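Long-range contacts in BtGH115A (Bacteroides thetaiotaomicron, PDB 5BY3), which acts as a family GH115 4-O-methyl-alpha-glucuronidase with specificity for decorated arabinogalactans: residues Pro176-Thr181 and Gly609-Met614; Trp135-Glu141 and Arg551-Glu557; Val187-Ile191 and Glu217-Pro221; Leu46-Asp50 and Glu201-Arg205. The contacts are given in a common frame with arbitrary orientation. Numbering follows the deposited sequence.

Contact 1. Residues Pro176-Thr181 and Gly609-Met614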
loop_
_atom_site.group_PDB
_atom_site.type_symbol
_atom_site.label_atom_id
_atom_site.label_comp_id
_atom_site.label_asym_id
_atom_site.label_seq_id
_atom_site.Cartn_x
_atom_site.Cartn_y
_atom_site.Cartn_z
ATOM N N PRO A 176 5.713 -10.366 17.202
ATOM C CA PRO A 176 6.848 -10.872 18.026
ATOM C C PRO A 176 7.958 -9.854 18.218
ATOM O O PRO A 176 8.549 -9.794 19.287
ATOM C CB PRO A 176 7.369 -12.100 17.266
ATOM C CG PRO A 176 6.785 -12.014 15.900
ATOM C CD PRO A 176 5.555 -11.148 15.957
ATOM N N TRP A 177 8.218 -9.034 17.210
ATOM C CA TRP A 177 9.215 -7.983 17.356
ATOM C C TRP A 177 8.859 -7.020 18.501
ATOM O O TRP A 177 9.709 -6.681 19.322
ATOM C CB TRP A 177 9.398 -7.241 16.039
ATOM C CG TRP A 177 10.201 -6.034 16.198
ATOM C CD1 TRP A 177 11.573 -5.967 16.326
ATOM C CD2 TRP A 177 9.713 -4.687 16.277
ATOM N NE1 TRP A 177 11.949 -4.652 16.482
ATOM C CE2 TRP A 177 10.832 -3.850 16.472
ATOM C CE3 TRP A 177 8.432 -4.111 16.224
ATOM C CZ2 TRP A 177 10.723 -2.460 16.588
ATOM C CZ3 TRP A 177 8.321 -2.692 16.353
ATOM C CH2 TRP A 177 9.461 -1.898 16.539
ATOM N N SER A 178 7.604 -6.588 18.558
ATOM C CA SER A 178 7.161 -5.696 19.629
ATOM C C SER A 178 7.201 -6.361 21.029
ATOM O O SER A 178 7.847 -5.832 21.948
ATOM C CB SER A 178 5.762 -5.157 19.333
ATOM O OG SER A 178 5.399 -4.249 20.339
ATOM N N ASN A 179 6.523 -7.515 21.129
ATOM C CA ASN A 179 6.356 -8.366 22.313
ATOM C C ASN A 179 7.621 -8.994 22.924
ATOM O O ASN A 179 7.604 -9.413 24.071
ATOM C CB ASN A 179 5.397 -9.498 21.917
ATOM C CG ASN A 179 4.843 -10.263 23.100
ATOM O OD1 ASN A 179 4.118 -9.719 23.925
ATOM N ND2 ASN A 179 5.146 -11.534 23.157
ATOM N N LYS A 180 8.700 -9.095 22.155
ATOM C CA LYS A 180 9.957 -9.690 22.666
ATOM C C LYS A 180 11.206 -8.811 22.450
ATOM O O LYS A 180 12.057 -8.755 23.323
ATOM C CB LYS A 180 10.199 -11.118 22.136
ATOM C CG LYS A 180 8.946 -11.935 21.890
ATOM C CD LYS A 180 8.656 -13.034 22.891
ATOM C CE LYS A 180 8.153 -14.224 22.067
ATOM N NZ LYS A 180 7.558 -15.350 22.827
ATOM N N THR A 181 11.292 -8.100 21.324
ATOM C CA THR A 181 12.480 -7.321 21.043
ATOM C C THR A 181 12.429 -5.853 21.442
ATOM O O THR A 181 13.327 -5.379 22.137
ATOM C CB THR A 181 12.880 -7.431 19.591
ATOM O OG1 THR A 181 12.860 -8.810 19.202
ATOM C CG2 THR A 181 14.271 -6.855 19.420
ATOM N N GLY A 609 20.465 -5.922 17.506
ATOM C CA GLY A 609 19.411 -6.812 17.019
ATOM C C GLY A 609 18.202 -5.898 17.163
ATOM O O GLY A 609 17.192 -6.288 17.755
ATOM N N LYS A 610 18.319 -4.654 16.662
ATOM C CA LYS A 610 17.199 -3.715 16.708
ATOM C C LYS A 610 15.910 -4.308 16.093
ATOM O O LYS A 610 14.834 -4.103 16.639
ATOM C CB LYS A 610 17.566 -2.380 16.098
ATOM C CG LYS A 610 16.436 -1.362 16.069
ATOM C CD LYS A 610 16.941 -0.105 15.411
ATOM C CE LYS A 610 15.782 0.767 14.961
ATOM N NZ LYS A 610 16.137 2.194 14.809
ATOM N N TRP A 611 16.040 -5.086 15.024
ATOM C CA TRP A 611 14.894 -5.673 14.349
ATOM C C TRP A 611 14.891 -7.153 14.488
ATOM O O TRP A 611 14.459 -7.850 13.583
ATOM C CB TRP A 611 14.870 -5.319 12.861
ATOM C CG TRP A 611 15.005 -3.840 12.606
ATOM C CD1 TRP A 611 16.086 -3.207 12.083
ATOM C CD2 TRP A 611 14.033 -2.824 12.873
ATOM N NE1 TRP A 611 15.856 -1.873 11.979
ATOM C CE2 TRP A 611 14.595 -1.600 12.453
ATOM C CE3 TRP A 611 12.734 -2.832 13.398
ATOM C CZ2 TRP A 611 13.907 -0.362 12.570
ATOM C CZ3 TRP A 611 12.041 -1.608 13.519
ATOM C CH2 TRP A 611 12.637 -0.396 13.115
ATOM N N ASN A 612 15.377 -7.657 15.611
ATOM C CA ASN A 612 15.276 -9.091 15.817
ATOM C C ASN A 612 13.804 -9.567 15.847
ATOM O O ASN A 612 12.967 -8.922 16.520
ATOM C CB ASN A 612 16.049 -9.529 17.063
ATOM C CG ASN A 612 16.138 -11.038 17.180
ATOM O OD1 ASN A 612 16.208 -11.749 16.182
ATOM N ND2 ASN A 612 16.091 -11.536 18.406
ATOM N N ARG A 613 13.513 -10.663 15.108
ATOM C CA ARG A 613 12.141 -11.211 14.909
ATOM C C ARG A 613 11.222 -10.519 13.880
ATOM O O ARG A 613 10.173 -11.079 13.529
ATOM C CB ARG A 613 11.350 -11.283 16.226
ATOM C CG ARG A 613 12.019 -12.063 17.333
ATOM C CD ARG A 613 11.186 -12.007 18.598
ATOM N NE ARG A 613 11.520 -13.177 19.405
ATOM C CZ ARG A 613 12.511 -13.215 20.287
ATOM N NH1 ARG A 613 13.258 -12.127 20.505
ATOM N NH2 ARG A 613 12.740 -14.344 20.956
HETATM N N MSE A 614 11.565 -9.307 13.435
HETATM C CA MSE A 614 10.777 -8.584 12.432
HETATM C C MSE A 614 10.710 -9.302 11.105
HETATM O O MSE A 614 9.775 -9.082 10.354
HETATM C CB MSE A 614 11.400 -7.206 12.289
HETATM C CG MSE A 614 10.744 -6.240 11.303
HETATM SE SE MSE A 614 8.809 -5.955 11.490
HETATM C CE MSE A 614 8.907 -4.237 12.397
#
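The edge of the W177 indole, projecting from helix 174-182, faces two carbonyls of a doubly turned loop while a selenomethionine covers one face. W177 NE1 donates to K610 O at 2.9 Å, almost linearly; W177 CD1 is in close contact, 3.3 Å, with N612 O. N612 O accepts a hydrogen bond from T181 OG1, 2.7 Å. Two overlapping turns, type I from G609 to N612 and type II from W611 to M614, present these oxygens; R613, third in the latter, has the positive phi it requires. M614 CE sits 4.2 Å from the centroid of the W177 six-membered ring (CH-pi), and M614 SE 5.3 Å from that of its five-membered ring, an oblique Met-aromatic contact. W177 CZ2 lies 3.4 Å from W611 CZ3, ring planes oblique at 31°. The M614 side chain is about 7 Å from the bound nickel and touches its ligand D436, just after strand 429-433, placing the loop at the C-terminal end of the TIM barrel, where such barrels carry their active sites.

Contact 2. Residues Trp135-Glu141 and Arg551-Glu557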
loop_
_atom_site.group_PDB
_atom_site.type_symbol
_atom_site.label_atom_id
_atom_site.label_comp_id
_atom_site.label_asym_id
_atom_site.label_seq_id
_atom_site.Cartn_x
_atom_site.Cartn_y
_atom_site.Cartn_z
ATOM N N TRP A 135 12.878 4.124 11.479
ATOM C CA TRP A 135 12.190 2.910 11.031
ATOM C C TRP A 135 12.946 2.114 9.947
ATOM O O TRP A 135 12.704 0.903 9.740
ATOM C CB TRP A 135 10.745 3.217 10.606
ATOM C CG TRP A 135 9.753 3.228 11.782
ATOM C CD1 TRP A 135 9.344 4.330 12.538
ATOM C CD2 TRP A 135 9.087 2.094 12.348
ATOM N NE1 TRP A 135 8.462 3.926 13.508
ATOM C CE2 TRP A 135 8.280 2.567 13.412
ATOM C CE3 TRP A 135 9.085 0.712 12.053
ATOM C CZ2 TRP A 135 7.503 1.712 14.187
ATOM C CZ3 TRP A 135 8.302 -0.135 12.811
ATOM C CH2 TRP A 135 7.529 0.368 13.890
ATOM N N ALA A 136 13.864 2.783 9.264
ATOM C CA ALA A 136 14.817 2.057 8.445
ATOM C C ALA A 136 16.244 2.548 8.675
ATOM O O ALA A 136 17.104 2.363 7.836
ATOM C CB ALA A 136 14.434 2.109 6.976
ATOM N N ASP A 137 16.470 3.196 9.814
ATOM C CA ASP A 137 17.820 3.605 10.245
ATOM C C ASP A 137 18.468 4.537 9.266
ATOM O O ASP A 137 19.686 4.471 9.077
ATOM C CB ASP A 137 18.744 2.394 10.467
ATOM C CG ASP A 137 18.123 1.367 11.358
ATOM O OD1 ASP A 137 18.093 1.587 12.593
ATOM O OD2 ASP A 137 17.624 0.355 10.826
ATOM N N VAL A 138 17.669 5.406 8.648
ATOM C CA VAL A 138 18.187 6.362 7.681
ATOM C C VAL A 138 18.779 7.562 8.448
ATOM O O VAL A 138 18.175 8.646 8.546
ATOM C CB VAL A 138 17.093 6.710 6.671
ATOM C CG1 VAL A 138 17.567 7.736 5.662
ATOM C CG2 VAL A 138 16.627 5.434 5.953
ATOM N N THR A 139 19.976 7.361 9.000
ATOM C CA THR A 139 20.589 8.357 9.875
ATOM C C THR A 139 20.653 9.759 9.251
ATOM O O THR A 139 21.279 9.936 8.218
ATOM C CB THR A 139 21.987 7.926 10.330
ATOM O OG1 THR A 139 21.991 6.514 10.642
ATOM C CG2 THR A 139 22.418 8.746 11.582
ATOM N N PRO A 140 19.994 10.771 9.875
ATOM C CA PRO A 140 20.086 12.124 9.226
ATOM C C PRO A 140 21.510 12.606 9.220
ATOM O O PRO A 140 22.308 12.235 10.088
ATOM C CB PRO A 140 19.219 13.051 10.101
ATOM C CG PRO A 140 18.473 12.117 11.035
ATOM C CD PRO A 140 19.204 10.789 11.126
ATOM N N GLU A 141 21.825 13.405 8.223
ATOM C CA GLU A 141 23.148 13.956 8.093
ATOM C C GLU A 141 23.187 15.148 9.038
ATOM O O GLU A 141 22.140 15.724 9.357
ATOM C CB GLU A 141 23.398 14.372 6.643
ATOM C CG GLU A 141 23.630 13.187 5.725
ATOM C CD GLU A 141 24.214 13.583 4.389
ATOM O OE1 GLU A 141 23.549 13.311 3.357
ATOM O OE2 GLU A 141 25.330 14.166 4.372
ATOM N N ARG A 551 24.601 4.936 6.641
ATOM C CA ARG A 551 23.496 4.379 5.864
ATOM C C ARG A 551 23.579 2.899 5.393
ATOM O O ARG A 551 22.862 2.496 4.480
ATOM C CB ARG A 551 22.981 5.409 4.825
ATOM C CG ARG A 551 21.691 6.046 5.349
ATOM C CD ARG A 551 21.767 7.500 5.804
ATOM N NE ARG A 551 21.106 8.239 4.744
ATOM C CZ ARG A 551 20.800 9.517 4.725
ATOM N NH1 ARG A 551 21.068 10.316 5.749
ATOM N NH2 ARG A 551 20.206 9.989 3.638
ATOM N N GLN A 552 24.420 2.097 6.063
ATOM C CA GLN A 552 24.707 0.703 5.666
ATOM C C GLN A 552 23.588 -0.220 6.063
ATOM O O GLN A 552 23.256 -1.161 5.329
ATOM C CB GLN A 552 26.024 0.169 6.278
ATOM C CG GLN A 552 27.313 0.824 5.782
ATOM C CD GLN A 552 27.719 0.385 4.378
ATOM O OE1 GLN A 552 27.359 -0.726 3.903
ATOM N NE2 GLN A 552 28.471 1.266 3.690
ATOM N N SER A 553 23.023 0.022 7.238
ATOM C CA SER A 553 21.818 -0.689 7.654
ATOM C C SER A 553 20.601 -0.378 6.749
ATOM O O SER A 553 19.898 -1.287 6.342
ATOM C CB SER A 553 21.522 -0.407 9.128
ATOM O OG SER A 553 22.594 -0.861 9.949
ATOM N N ALA A 554 20.380 0.881 6.394
ATOM C CA ALA A 554 19.286 1.216 5.478
ATOM C C ALA A 554 19.495 0.521 4.150
ATOM O O ALA A 554 18.536 0.078 3.476
ATOM C CB ALA A 554 19.180 2.720 5.272
ATOM N N TYR A 555 20.753 0.381 3.773
ATOM C CA TYR A 555 21.006 -0.298 2.517
ATOM C C TYR A 555 20.617 -1.782 2.627
ATOM O O TYR A 555 20.010 -2.326 1.714
ATOM C CB TYR A 555 22.459 -0.114 2.071
ATOM C CG TYR A 555 22.742 -0.634 0.678
ATOM C CD1 TYR A 555 22.267 0.044 -0.461
ATOM C CD2 TYR A 555 23.464 -1.804 0.496
ATOM C CE1 TYR A 555 22.526 -0.432 -1.739
ATOM C CE2 TYR A 555 23.740 -2.278 -0.776
ATOM C CZ TYR A 555 23.267 -1.603 -1.876
ATOM O OH TYR A 555 23.546 -2.092 -3.110
ATOM N N PHE A 556 20.922 -2.429 3.738
ATOM C CA PHE A 556 20.608 -3.843 3.797
ATOM C C PHE A 556 19.081 -4.010 3.803
ATOM O O PHE A 556 18.522 -4.824 3.072
ATOM C CB PHE A 556 21.273 -4.550 4.996
ATOM C CG PHE A 556 21.154 -6.054 4.934
ATOM C CD1 PHE A 556 22.125 -6.818 4.283
ATOM C CD2 PHE A 556 20.039 -6.711 5.491
ATOM C CE1 PHE A 556 21.985 -8.211 4.188
ATOM C CE2 PHE A 556 19.900 -8.091 5.415
ATOM C CZ PHE A 556 20.877 -8.847 4.772
ATOM N N GLU A 557 18.445 -3.188 4.621
ATOM C CA GLU A 557 16.997 -3.133 4.789
ATOM C C GLU A 557 16.207 -2.809 3.529
ATOM O O GLU A 557 15.243 -3.513 3.232
ATOM C CB GLU A 557 16.649 -2.140 5.901
ATOM C CG GLU A 557 16.943 -2.700 7.269
ATOM C CD GLU A 557 16.898 -1.657 8.338
ATOM O OE1 GLU A 557 15.846 -1.001 8.482
ATOM O OE2 GLU A 557 17.916 -1.521 9.056
HETATM O O HOH W 1 21.607 2.729 8.135
#
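Most polar groups here find partners, though few across the contact itself. The direct bond is R551 NH1 to T139 O, a short 2.5 Å, with V138 CG1 lying over a face of the guanidinium; R551 NE is taken by E473 O. Water 1 serves the backbone: it donates to D137 O and accepts from A554 N, both at 2.8 Å, giving an amide of the first helical turn an acceptor. The two acids meet closely, D137 OD2 to E557 OE2 at 2.6 Å, and each also has a lysine salt bridge, D137 OD1 with K610 and E557 OE1 with K438; W611 NE1 also donates to D137 OD2. T139 OG1 bonds to G550 O, and S553 OG to E607. A136 O reaches A554 CB at 3.3 Å, while V138 CG2 packs on A554 CB at 3.8 Å. The loop 135-141, between helix 113-126 and strand 145-148, thus runs past the N-terminal end of helix 552-580, with R551 at the N-cap position and W135 turned instead onto helix 193-205.

Contact 3. Residues Val187-Ile191 and Glu217-Pro221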
loop_
_atom_site.group_PDB
_atom_site.type_symbol
_atom_site.label_atom_id
_atom_site.label_comp_id
_atom_site.label_asym_id
_atom_site.label_seq_id
_atom_site.Cartn_x
_atom_site.Cartn_y
_atom_site.Cartn_z
ATOM N N VAL A 187 2.414 -10.277 29.011
ATOM C CA VAL A 187 1.090 -10.548 28.397
ATOM C C VAL A 187 1.241 -11.147 26.973
ATOM O O VAL A 187 1.991 -10.609 26.146
ATOM C CB VAL A 187 0.151 -9.301 28.384
ATOM C CG1 VAL A 187 -1.293 -9.707 28.059
ATOM C CG2 VAL A 187 0.188 -8.555 29.719
ATOM N N LYS A 188 0.490 -12.229 26.721
ATOM C CA LYS A 188 0.623 -13.163 25.575
ATOM C C LYS A 188 0.904 -12.577 24.189
ATOM O O LYS A 188 1.750 -13.115 23.460
ATOM C CB LYS A 188 -0.581 -14.139 25.533
ATOM C CG LYS A 188 -0.813 -14.899 24.222
ATOM C CD LYS A 188 -1.658 -16.157 24.404
ATOM C CE LYS A 188 -2.575 -16.419 23.209
ATOM N NZ LYS A 188 -1.916 -16.836 21.930
ATOM N N GLY A 189 0.213 -11.504 23.807
ATOM C CA GLY A 189 0.482 -10.916 22.477
ATOM C C GLY A 189 0.460 -9.406 22.518
ATOM O O GLY A 189 -0.285 -8.760 21.767
ATOM N N GLU A 190 1.263 -8.836 23.408
ATOM C CA GLU A 190 1.153 -7.424 23.663
ATOM C C GLU A 190 2.115 -6.561 22.818
ATOM O O GLU A 190 3.324 -6.785 22.818
ATOM C CB GLU A 190 1.261 -7.132 25.156
ATOM C CG GLU A 190 0.680 -5.771 25.522
ATOM C CD GLU A 190 0.739 -5.470 27.008
ATOM O OE1 GLU A 190 1.815 -5.649 27.610
ATOM O OE2 GLU A 190 -0.299 -5.044 27.561
ATOM N N ILE A 191 1.514 -5.605 22.098
ATOM C CA ILE A 191 2.174 -4.596 21.276
ATOM C C ILE A 191 1.719 -3.352 21.980
ATOM O O ILE A 191 0.584 -2.903 21.791
ATOM C CB ILE A 191 1.641 -4.605 19.809
ATOM C CG1 ILE A 191 1.723 -6.023 19.218
ATOM C CG2 ILE A 191 2.264 -3.482 18.937
ATOM C CD1 ILE A 191 1.226 -6.117 17.770
ATOM N N GLU A 217 -6.077 -12.639 16.099
ATOM C CA GLU A 217 -6.280 -13.483 17.299
ATOM C C GLU A 217 -5.020 -13.634 18.164
ATOM O O GLU A 217 -5.106 -13.528 19.382
ATOM C CB GLU A 217 -6.964 -14.841 16.972
ATOM C CG GLU A 217 -6.557 -15.544 15.658
ATOM C CD GLU A 217 -7.143 -14.921 14.370
ATOM O OE1 GLU A 217 -6.357 -14.627 13.431
ATOM O OE2 GLU A 217 -8.381 -14.737 14.281
ATOM N N CYS A 218 -3.855 -13.783 17.534
ATOM C CA CYS A 218 -2.541 -13.769 18.228
ATOM C C CYS A 218 -2.130 -12.480 18.990
ATOM O O CYS A 218 -1.140 -12.485 19.710
ATOM C CB CYS A 218 -1.427 -14.125 17.229
ATOM S SG CYS A 218 -1.010 -12.797 16.055
ATOM N N THR A 219 -2.876 -11.394 18.812
ATOM C CA THR A 219 -2.535 -10.073 19.370
ATOM C C THR A 219 -3.544 -9.580 20.451
ATOM O O THR A 219 -4.739 -9.822 20.346
ATOM C CB THR A 219 -2.428 -9.053 18.205
ATOM O OG1 THR A 219 -1.301 -9.394 17.414
ATOM C CG2 THR A 219 -2.266 -7.616 18.672
ATOM N N LEU A 220 -3.043 -8.889 21.466
ATOM C CA LEU A 220 -3.909 -8.209 22.431
ATOM C C LEU A 220 -4.667 -7.051 21.773
ATOM O O LEU A 220 -4.033 -6.122 21.264
ATOM C CB LEU A 220 -3.119 -7.665 23.638
ATOM C CG LEU A 220 -3.992 -7.304 24.856
ATOM C CD1 LEU A 220 -4.548 -8.562 25.529
ATOM C CD2 LEU A 220 -3.231 -6.424 25.863
ATOM N N PRO A 221 -6.019 -7.092 21.787
ATOM C CA PRO A 221 -6.738 -5.951 21.203
ATOM C C PRO A 221 -6.286 -4.610 21.743
ATOM O O PRO A 221 -6.028 -4.456 22.950
ATOM C CB PRO A 221 -8.197 -6.241 21.550
ATOM C CG PRO A 221 -8.254 -7.745 21.522
ATOM C CD PRO A 221 -6.942 -8.212 22.103
HETATM O O HOH W 2 -1.540 -5.257 22.076
#
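Backbone polar bonding sets this contact between two loops. L220 N donates to G189 O at 2.8 Å and at 179°, practically straight. A second link goes through water 2, which accepts from I191 N at 3.1 Å and can donate to L220 O at 2.8 Å. Together the two links recall one step of parallel pairing around E190, with a water in place of one direct bond, though the segments then diverge. Weaker CA-H...O contacts add to this: G189 CA is 3.6 Å from C218 O, and T219 CA is 3.5 Å from G189 O. The two backbones come this near at a glycine; a CB built on G189 would stand 2.1 Å from C218 O, a clash. Apolar packing lies around the backbone, with V187 CG1 4.3 Å from L220 CD1, and I191 CD1 3.9 Å from T219 CG2, where both side chains also touch M175 of helix 174-182. E190 OE2 lies 3.7 Å from L220 CD2. The polar ends bond beyond the two segments, E190 OE1 to S185 OG and T219 OG1 to E170 OE2. The chemistry implies two barrel loops joined by main-chain bonds and a close approach at G189, with L220 burying the largest area.

Contact 4. Residues Leu46-Asp50 and Glu201-Arg205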
loop_
_atom_site.group_PDB
_atom_site.type_symbol
_atom_site.label_atom_id
_atom_site.label_comp_id
_atom_site.label_asym_id
_atom_site.label_seq_id
_atom_site.Cartn_x
_atom_site.Cartn_y
_atom_site.Cartn_z
ATOM N N LEU A 46 9.368 15.947 18.538
ATOM C CA LEU A 46 9.965 15.289 17.391
ATOM C C LEU A 46 10.902 16.224 16.655
ATOM O O LEU A 46 11.950 15.796 16.238
ATOM C CB LEU A 46 8.907 14.791 16.417
ATOM C CG LEU A 46 8.497 13.332 16.499
ATOM C CD1 LEU A 46 7.517 13.029 15.370
ATOM C CD2 LEU A 46 9.711 12.400 16.468
ATOM N N LEU A 47 10.539 17.498 16.525
ATOM C CA LEU A 47 11.420 18.461 15.845
ATOM C C LEU A 47 12.694 18.723 16.644
ATOM O O LEU A 47 13.789 18.841 16.079
ATOM C CB LEU A 47 10.690 19.771 15.512
ATOM C CG LEU A 47 11.495 20.889 14.852
ATOM C CD1 LEU A 47 11.885 20.607 13.417
ATOM C CD2 LEU A 47 10.711 22.174 14.888
ATOM N N SER A 48 12.532 18.804 17.954
ATOM C CA SER A 48 13.616 19.118 18.855
ATOM C C SER A 48 14.610 18.010 18.770
ATOM O O SER A 48 15.816 18.261 18.672
ATOM C CB SER A 48 13.113 19.231 20.292
ATOM O OG SER A 48 12.077 20.158 20.308
ATOM N N ARG A 49 14.089 16.786 18.799
ATOM C CA ARG A 49 14.904 15.598 18.559
ATOM C C ARG A 49 15.744 15.724 17.262
ATOM O O ARG A 49 16.918 15.380 17.254
ATOM C CB ARG A 49 13.999 14.375 18.544
ATOM C CG ARG A 49 14.738 13.067 18.507
ATOM C CD ARG A 49 13.774 11.970 18.886
ATOM N NE ARG A 49 13.345 11.213 17.728
ATOM C CZ ARG A 49 12.342 10.339 17.735
ATOM N NH1 ARG A 49 11.626 10.117 18.833
ATOM N NH2 ARG A 49 12.047 9.684 16.624
ATOM N N ASP A 50 15.133 16.272 16.207
ATOM C CA ASP A 50 15.766 16.433 14.901
ATOM C C ASP A 50 16.686 17.624 14.866
ATOM O O ASP A 50 17.742 17.538 14.272
ATOM C CB ASP A 50 14.713 16.504 13.779
ATOM C CG ASP A 50 13.817 15.273 13.747
ATOM O OD1 ASP A 50 14.186 14.222 14.361
ATOM O OD2 ASP A 50 12.725 15.365 13.138
ATOM N N GLU A 201 4.818 8.138 15.489
ATOM C CA GLU A 201 5.896 8.985 14.909
ATOM C C GLU A 201 6.007 8.795 13.398
ATOM O O GLU A 201 6.191 9.744 12.634
ATOM C CB GLU A 201 7.276 8.588 15.427
ATOM C CG GLU A 201 7.651 9.042 16.805
ATOM C CD GLU A 201 9.013 8.514 17.238
ATOM O OE1 GLU A 201 9.821 8.015 16.411
ATOM O OE2 GLU A 201 9.272 8.603 18.436
ATOM N N LEU A 202 5.956 7.537 12.980
ATOM C CA LEU A 202 6.124 7.227 11.582
ATOM C C LEU A 202 4.973 7.849 10.815
ATOM O O LEU A 202 5.214 8.440 9.757
ATOM C CB LEU A 202 6.225 5.721 11.358
ATOM C CG LEU A 202 6.295 5.155 9.945
ATOM C CD1 LEU A 202 7.437 5.727 9.132
ATOM C CD2 LEU A 202 6.414 3.642 10.050
ATOM N N LEU A 203 3.753 7.763 11.365
ATOM C CA LEU A 203 2.566 8.284 10.664
ATOM C C LEU A 203 2.596 9.783 10.596
ATOM O O LEU A 203 2.328 10.358 9.555
ATOM C CB LEU A 203 1.270 7.808 11.301
ATOM C CG LEU A 203 1.010 6.300 11.277
ATOM C CD1 LEU A 203 -0.253 5.996 12.063
ATOM C CD2 LEU A 203 0.934 5.726 9.867
ATOM N N LEU A 204 2.989 10.419 11.694
ATOM C CA LEU A 204 3.201 11.870 11.710
ATOM C C LEU A 204 4.180 12.309 10.632
ATOM O O LEU A 204 3.879 13.201 9.811
ATOM C CB LEU A 204 3.674 12.323 13.098
ATOM C CG LEU A 204 2.694 12.302 14.298
ATOM C CD1 LEU A 204 3.169 13.153 15.470
ATOM C CD2 LEU A 204 1.278 12.714 13.923
ATOM N N ARG A 205 5.332 11.638 10.586
ATOM C CA ARG A 205 6.370 11.998 9.616
ATOM C C ARG A 205 5.919 11.726 8.182
ATOM O O ARG A 205 6.439 12.347 7.252
ATOM C CB ARG A 205 7.645 11.222 9.892
ATOM C CG ARG A 205 8.410 11.659 11.103
ATOM C CD ARG A 205 9.756 10.914 11.076
ATOM N NE ARG A 205 10.591 11.066 12.275
ATOM C CZ ARG A 205 11.150 12.208 12.672
ATOM N NH1 ARG A 205 10.933 13.344 12.001
ATOM N NH2 ARG A 205 11.903 12.234 13.772
#
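L46 reaches between two charged side chains of the facing helix, its CD2 lying 4.0 Å from E201 CG and 3.5 Å from R205 NH2, while its CD1 touches L204 CD1 at 4.4 Å. The helical segments cross nearly at right angles, 85°, with axes 12.9 Å apart, too wide for close backbone packing, so long side chains span the gap. R49 and E201 form a bidentate salt bridge, NH1 to OE2 and NH2 to OE1, both 2.8 Å. The second pair runs the opposite way in charge: R205 gives NH1 to D50 OD2 at 2.9 Å and NH2 to D50 OD1 at 3.1 Å. The two arginines approach to 3.8 Å between R49 NH2 and R205 NH2, and E133 OE1 makes salt bridges to both, which probably offsets their repulsion. S124 bonds to D50, and R198 adds a further positive charge on E201. Helix 38-55 belongs to the N-terminal domain, connecting the neighbouring parallel strands 28-31 and 59-62 of its mixed sheet, whereas helix 193-205 lies in the crossover between barrel strands 162-166 and 210-212. The arrangement is a buried interdomain salt-bridge network, docking the N-terminal domain on helix 193-205 of the TIM barrel.

The contacts form a chain of neighbours: contact 3 lies about 14 Å from contact 1 centre to centre, contact 1 about 17 Å from contact 2, and contact 2 about 16 Å from contact 4, whereas 2 and 3 are about 29 Å apart. S178 packs on I191 between contacts 1 and 3, D137 joins 1 and 2 through K610, and W135 packs on L202 of contact 4. In sequence, 46-50 and 135-141 come first, then 176-181, 187-191, 201-205 and 217-221 in the first part of the TIM barrel, and 551-557 and 609-614 last. The segments of contacts 1, 2 and 4 alternate along the chain, and the contacts themselves join N-terminal domain, barrel and later helical region.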